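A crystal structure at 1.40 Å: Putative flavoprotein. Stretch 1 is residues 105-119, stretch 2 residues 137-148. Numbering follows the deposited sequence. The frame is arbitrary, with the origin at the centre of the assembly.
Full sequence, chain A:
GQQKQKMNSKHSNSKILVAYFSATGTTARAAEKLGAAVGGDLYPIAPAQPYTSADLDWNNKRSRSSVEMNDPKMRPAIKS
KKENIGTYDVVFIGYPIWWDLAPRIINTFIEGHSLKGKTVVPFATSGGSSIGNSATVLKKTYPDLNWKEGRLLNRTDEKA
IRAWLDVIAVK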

# COMPACT_ATOMS: atom_id res chain seq x y z
N ILE A 105 7.38 2.68 5.12
CA ILE A 105 7.84 1.51 4.37
C ILE A 105 7.25 1.46 2.95
O ILE A 105 7.83 0.87 2.06
CB ILE A 105 7.59 0.19 5.16
CG1 ILE A 105 8.49 -0.95 4.66
CG2 ILE A 105 6.09 -0.15 5.15
CD1 ILE A 105 8.48 -2.18 5.55
N ILE A 106 6.12 2.13 2.74
CA ILE A 106 5.58 2.25 1.39
C ILE A 106 6.52 3.08 0.50
O ILE A 106 6.74 2.74 -0.66
CB ILE A 106 4.14 2.82 1.41
CG1 ILE A 106 3.20 1.84 2.13
CG2 ILE A 106 3.66 3.09 -0.02
CD1 ILE A 106 3.19 0.35 1.61
N ASN A 107 7.09 4.13 1.06
CA ASN A 107 8.11 4.89 0.35
C ASN A 107 9.34 4.01 0.06
O ASN A 107 9.92 4.05 -1.04
CB ASN A 107 8.54 6.14 1.13
CG ASN A 107 7.37 7.06 1.46
OD1 ASN A 107 6.67 6.87 2.47
ND2 ASN A 107 7.14 8.06 0.60
N THR A 108 9.76 3.19 1.03
CA THR A 108 10.88 2.27 0.77
C THR A 108 10.56 1.35 -0.41
O THR A 108 11.39 1.16 -1.31
CB THR A 108 11.22 1.41 1.99
OG1 THR A 108 11.30 2.27 3.13
CG2 THR A 108 12.51 0.62 1.76
N PHE A 109 9.33 0.83 -0.44
CA PHE A 109 8.91 -0.03 -1.53
C PHE A 109 8.96 0.68 -2.89
O PHE A 109 9.57 0.17 -3.86
CB PHE A 109 7.48 -0.56 -1.29
CG PHE A 109 6.93 -1.27 -2.49
CD1 PHE A 109 7.41 -2.51 -2.86
CD2 PHE A 109 5.90 -0.68 -3.26
CE1 PHE A 109 6.92 -3.15 -3.99
CE2 PHE A 109 5.44 -1.33 -4.38
CZ PHE A 109 5.95 -2.54 -4.74
N ILE A 110 8.33 1.85 -2.96
CA ILE A 110 8.23 2.58 -4.23
C ILE A 110 9.63 2.95 -4.74
O ILE A 110 9.91 2.83 -5.93
CB ILE A 110 7.35 3.82 -4.09
CG1 ILE A 110 5.89 3.41 -3.90
CG2 ILE A 110 7.49 4.79 -5.30
CD1 ILE A 110 5.01 4.52 -3.39
N GLU A 111 10.51 3.39 -3.83
CA GLU A 111 11.83 3.84 -4.23
C GLU A 111 12.79 2.71 -4.60
O GLU A 111 13.81 2.92 -5.29
CB GLU A 111 12.40 4.76 -3.15
CG GLU A 111 11.64 6.04 -3.05
CD GLU A 111 12.06 6.95 -1.92
OE1 GLU A 111 13.10 6.66 -1.26
OE2 GLU A 111 11.34 7.96 -1.71
N GLY A 112 12.46 1.50 -4.19
CA GLY A 112 13.31 0.35 -4.44
C GLY A 112 12.88 -0.54 -5.59
O GLY A 112 13.57 -1.52 -5.90
N HIS A 113 11.72 -0.26 -6.19
CA HIS A 113 11.19 -1.04 -7.30
C HIS A 113 10.90 -0.08 -8.47
O HIS A 113 10.30 0.96 -8.25
CB HIS A 113 9.91 -1.76 -6.87
CG HIS A 113 10.13 -2.84 -5.84
ND1 HIS A 113 10.32 -2.58 -4.50
CD2 HIS A 113 10.16 -4.19 -5.96
CE1 HIS A 113 10.47 -3.71 -3.85
NE2 HIS A 113 10.38 -4.71 -4.71
N SER A 114 11.29 -0.43 -9.68
CA SER A 114 10.95 0.40 -10.83
C SER A 114 9.48 0.20 -11.17
O SER A 114 9.06 -0.91 -11.50
CB SER A 114 11.80 0.08 -12.05
OG SER A 114 11.41 0.94 -13.12
N LEU A 115 8.72 1.28 -11.04
CA LEU A 115 7.30 1.26 -11.34
C LEU A 115 6.98 2.14 -12.56
O LEU A 115 5.80 2.31 -12.91
CB LEU A 115 6.51 1.74 -10.11
CG LEU A 115 6.71 0.86 -8.86
CD1 LEU A 115 5.96 1.50 -7.70
CD2 LEU A 115 6.23 -0.58 -9.08
N LYS A 116 8.01 2.65 -13.21
CA LYS A 116 7.87 3.37 -14.48
C LYS A 116 7.12 2.54 -15.52
O LYS A 116 7.38 1.35 -15.68
CB LYS A 116 9.26 3.75 -15.02
CG LYS A 116 9.27 4.45 -16.38
CD LYS A 116 10.67 4.99 -16.74
CE LYS A 116 11.59 3.88 -17.17
NZ LYS A 116 12.79 4.41 -17.87
N GLY A 117 6.13 3.17 -16.16
CA GLY A 117 5.34 2.53 -17.18
C GLY A 117 4.14 1.75 -16.69
O GLY A 117 3.28 1.43 -17.48
N LYS A 118 4.07 1.48 -15.40
CA LYS A 118 3.00 0.70 -14.84
C LYS A 118 1.84 1.57 -14.35
O LYS A 118 1.99 2.77 -14.09
CB LYS A 118 3.53 -0.13 -13.66
CG LYS A 118 4.76 -0.96 -13.99
CD LYS A 118 5.13 -1.87 -12.86
CE LYS A 118 6.51 -2.46 -13.05
NZ LYS A 118 6.58 -3.27 -14.28
N THR A 119 0.68 0.95 -14.22
CA THR A 119 -0.45 1.57 -13.56
C THR A 119 -0.28 1.28 -12.07
O THR A 119 -0.13 0.12 -11.69
CB THR A 119 -1.77 1.02 -14.07
OG1 THR A 119 -1.85 1.25 -15.49
CG2 THR A 119 -2.94 1.68 -13.39
N VAL A 137 -0.72 12.63 -0.98
CA VAL A 137 0.70 12.81 -0.62
C VAL A 137 1.59 11.87 -1.44
O VAL A 137 2.63 12.28 -1.96
CB VAL A 137 0.91 12.70 0.89
CG1 VAL A 137 2.40 12.79 1.25
CG2 VAL A 137 0.12 13.78 1.63
N LEU A 138 1.18 10.61 -1.62
CA LEU A 138 1.96 9.71 -2.45
C LEU A 138 2.06 10.19 -3.90
O LEU A 138 3.16 10.13 -4.48
CB LEU A 138 1.40 8.30 -2.38
CG LEU A 138 1.66 7.44 -1.15
CD1 LEU A 138 0.82 6.13 -1.24
CD2 LEU A 138 3.14 7.12 -0.96
N LYS A 139 0.95 10.66 -4.46
CA LYS A 139 0.94 11.13 -5.86
C LYS A 139 1.86 12.34 -6.02
O LYS A 139 2.61 12.42 -6.99
CB LYS A 139 -0.50 11.43 -6.31
CG LYS A 139 -0.61 11.86 -7.75
CD LYS A 139 -2.10 11.92 -8.20
CE LYS A 139 -2.19 12.37 -9.65
NZ LYS A 139 -3.63 12.35 -10.13
N LYS A 140 1.85 13.25 -5.04
CA LYS A 140 2.71 14.42 -5.08
C LYS A 140 4.18 14.06 -4.87
O LYS A 140 5.07 14.73 -5.40
CB LYS A 140 2.26 15.46 -4.07
CG LYS A 140 0.94 16.14 -4.41
CD LYS A 140 0.50 17.11 -3.32
CE LYS A 140 -0.76 17.86 -3.67
NZ LYS A 140 -0.52 18.78 -4.84
N THR A 141 4.44 13.03 -4.07
CA THR A 141 5.82 12.58 -3.83
C THR A 141 6.43 11.88 -5.05
O THR A 141 7.63 12.04 -5.34
CB THR A 141 5.89 11.62 -2.61
OG1 THR A 141 5.26 12.24 -1.48
CG2 THR A 141 7.35 11.27 -2.27
N TYR A 142 5.59 11.16 -5.79
CA TYR A 142 6.05 10.34 -6.93
C TYR A 142 5.24 10.69 -8.17
O TYR A 142 4.49 9.87 -8.72
CB TYR A 142 5.92 8.87 -6.60
CG TYR A 142 6.68 8.51 -5.34
CD1 TYR A 142 8.06 8.53 -5.31
CD2 TYR A 142 6.01 8.14 -4.18
CE1 TYR A 142 8.77 8.26 -4.13
CE2 TYR A 142 6.69 7.86 -3.01
CZ TYR A 142 8.08 7.90 -2.99
OH TYR A 142 8.77 7.62 -1.84
N PRO A 143 5.39 11.93 -8.65
CA PRO A 143 4.50 12.41 -9.71
C PRO A 143 4.75 11.82 -11.08
O PRO A 143 3.89 11.94 -11.96
CB PRO A 143 4.76 13.92 -9.72
CG PRO A 143 6.17 14.03 -9.28
CD PRO A 143 6.21 13.03 -8.15
N ASP A 144 5.90 11.18 -11.27
CA ASP A 144 6.22 10.54 -12.55
C ASP A 144 5.50 9.23 -12.74
O ASP A 144 5.43 8.73 -13.86
CB ASP A 144 7.71 10.30 -12.72
CG ASP A 144 8.51 11.54 -12.84
OD1 ASP A 144 8.14 12.46 -13.58
OD2 ASP A 144 9.57 11.61 -12.20
N LEU A 145 4.95 8.65 -11.67
CA LEU A 145 4.19 7.42 -11.81
C LEU A 145 2.79 7.64 -12.31
O LEU A 145 2.21 8.71 -12.14
CB LEU A 145 4.14 6.65 -10.46
CG LEU A 145 5.50 6.34 -9.86
CD1 LEU A 145 5.34 5.55 -8.54
CD2 LEU A 145 6.38 5.57 -10.86
N ASN A 146 2.23 6.58 -12.91
CA ASN A 146 0.86 6.62 -13.44
C ASN A 146 -0.14 6.18 -12.36
O ASN A 146 -0.55 5.03 -12.31
CB ASN A 146 0.70 5.79 -14.70
CG ASN A 146 -0.70 5.86 -15.26
OD1 ASN A 146 -1.38 6.86 -15.08
ND2 ASN A 146 -1.15 4.77 -15.91
N TRP A 147 -0.48 7.11 -11.49
CA TRP A 147 -1.39 6.85 -10.37
C TRP A 147 -2.83 6.87 -10.80
O TRP A 147 -3.24 7.76 -11.54
CB TRP A 147 -1.21 7.90 -9.29
CG TRP A 147 0.11 7.85 -8.59
CD1 TRP A 147 1.19 8.65 -8.81
CD2 TRP A 147 0.45 7.02 -7.49
NE1 TRP A 147 2.19 8.34 -7.96
CE2 TRP A 147 1.77 7.33 -7.12
CE3 TRP A 147 -0.21 6.00 -6.79
CZ2 TRP A 147 2.43 6.70 -6.06
CZ3 TRP A 147 0.43 5.38 -5.75
CH2 TRP A 147 1.73 5.72 -5.39
N LYS A 148 -3.59 5.91 -10.32
CA LYS A 148 -5.04 5.94 -10.42
C LYS A 148 -5.64 6.00 -9.05
O LYS A 148 -4.95 5.77 -8.06
CB LYS A 148 -5.55 4.74 -11.23
CG LYS A 148 -5.13 4.72 -12.71
CD LYS A 148 -5.82 3.62 -13.54
CE LYS A 148 -5.64 3.81 -15.05
NZ LYS A 148 -6.36 2.77 -15.88
O HOH W 1 5.65 10.67 0.79
O HOH W 2 3.96 4.36 -13.46
O HOH W 3 0.59 2.60 -17.42
O HOH W 4 -4.58 0.52 -16.20

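The polar rule of this contact is concentrated in one hydroxyl. Tyr142 OH accepts from Asn107 ND2 at 3.0 Å, with an N-H...O angle of 157°, and donates to Glu111 OE2 at 2.6 Å. Asn107 and Glu111 lie one helical turn apart, so both reach the hydroxyl at the edge of the ring, near its plane. That leaves a ring face free for Ile110, whose CG2 sits 3.6 Å from the centroid of the Tyr142 ring and only 3° off its normal. One tyrosine thus serves polar and apolar partners in perpendicular directions.

Asn107 ND2 also donates to water 1 at 3.0 Å, and the same water donates to Thr141 OG1 at 2.8 Å. Thr141 OG1 spends its own proton on Val137 O, 2.7 Å away, within its helix. With the two helix axes 12.1 Å apart at their closest, side chains must fill the space between them: Ile110 CD1 packs 4.0 Å from Leu138 CD2 and 4.0 Å from Trp147 CH2. The indole is held by its own stretch, Trp147 NE1 donating to Tyr142 O at 2.9 Å, which also accepts from Leu145 N at 3.2 Å in the turn.

Farther along, water takes over the polar work. In the type II turn, Lys118 N donates to Leu115 O at 3.1 Å; water 2 donates to Leu115 O at 2.8 Å and to Lys118 O at 2.6 Å, while accepting from Asn146 N at 2.9 Å. It thereby joins the two backbones beside an apolar contact, Leu115 CB to Leu145 CD2 at 3.9 Å. Water 3 links Asn146 ND2 (3.2 Å) to Gly117 O (2.9 Å), and water 4 accepts from Lys148 NZ at 2.9 Å and bonds Thr119 OG1 at 2.9 Å.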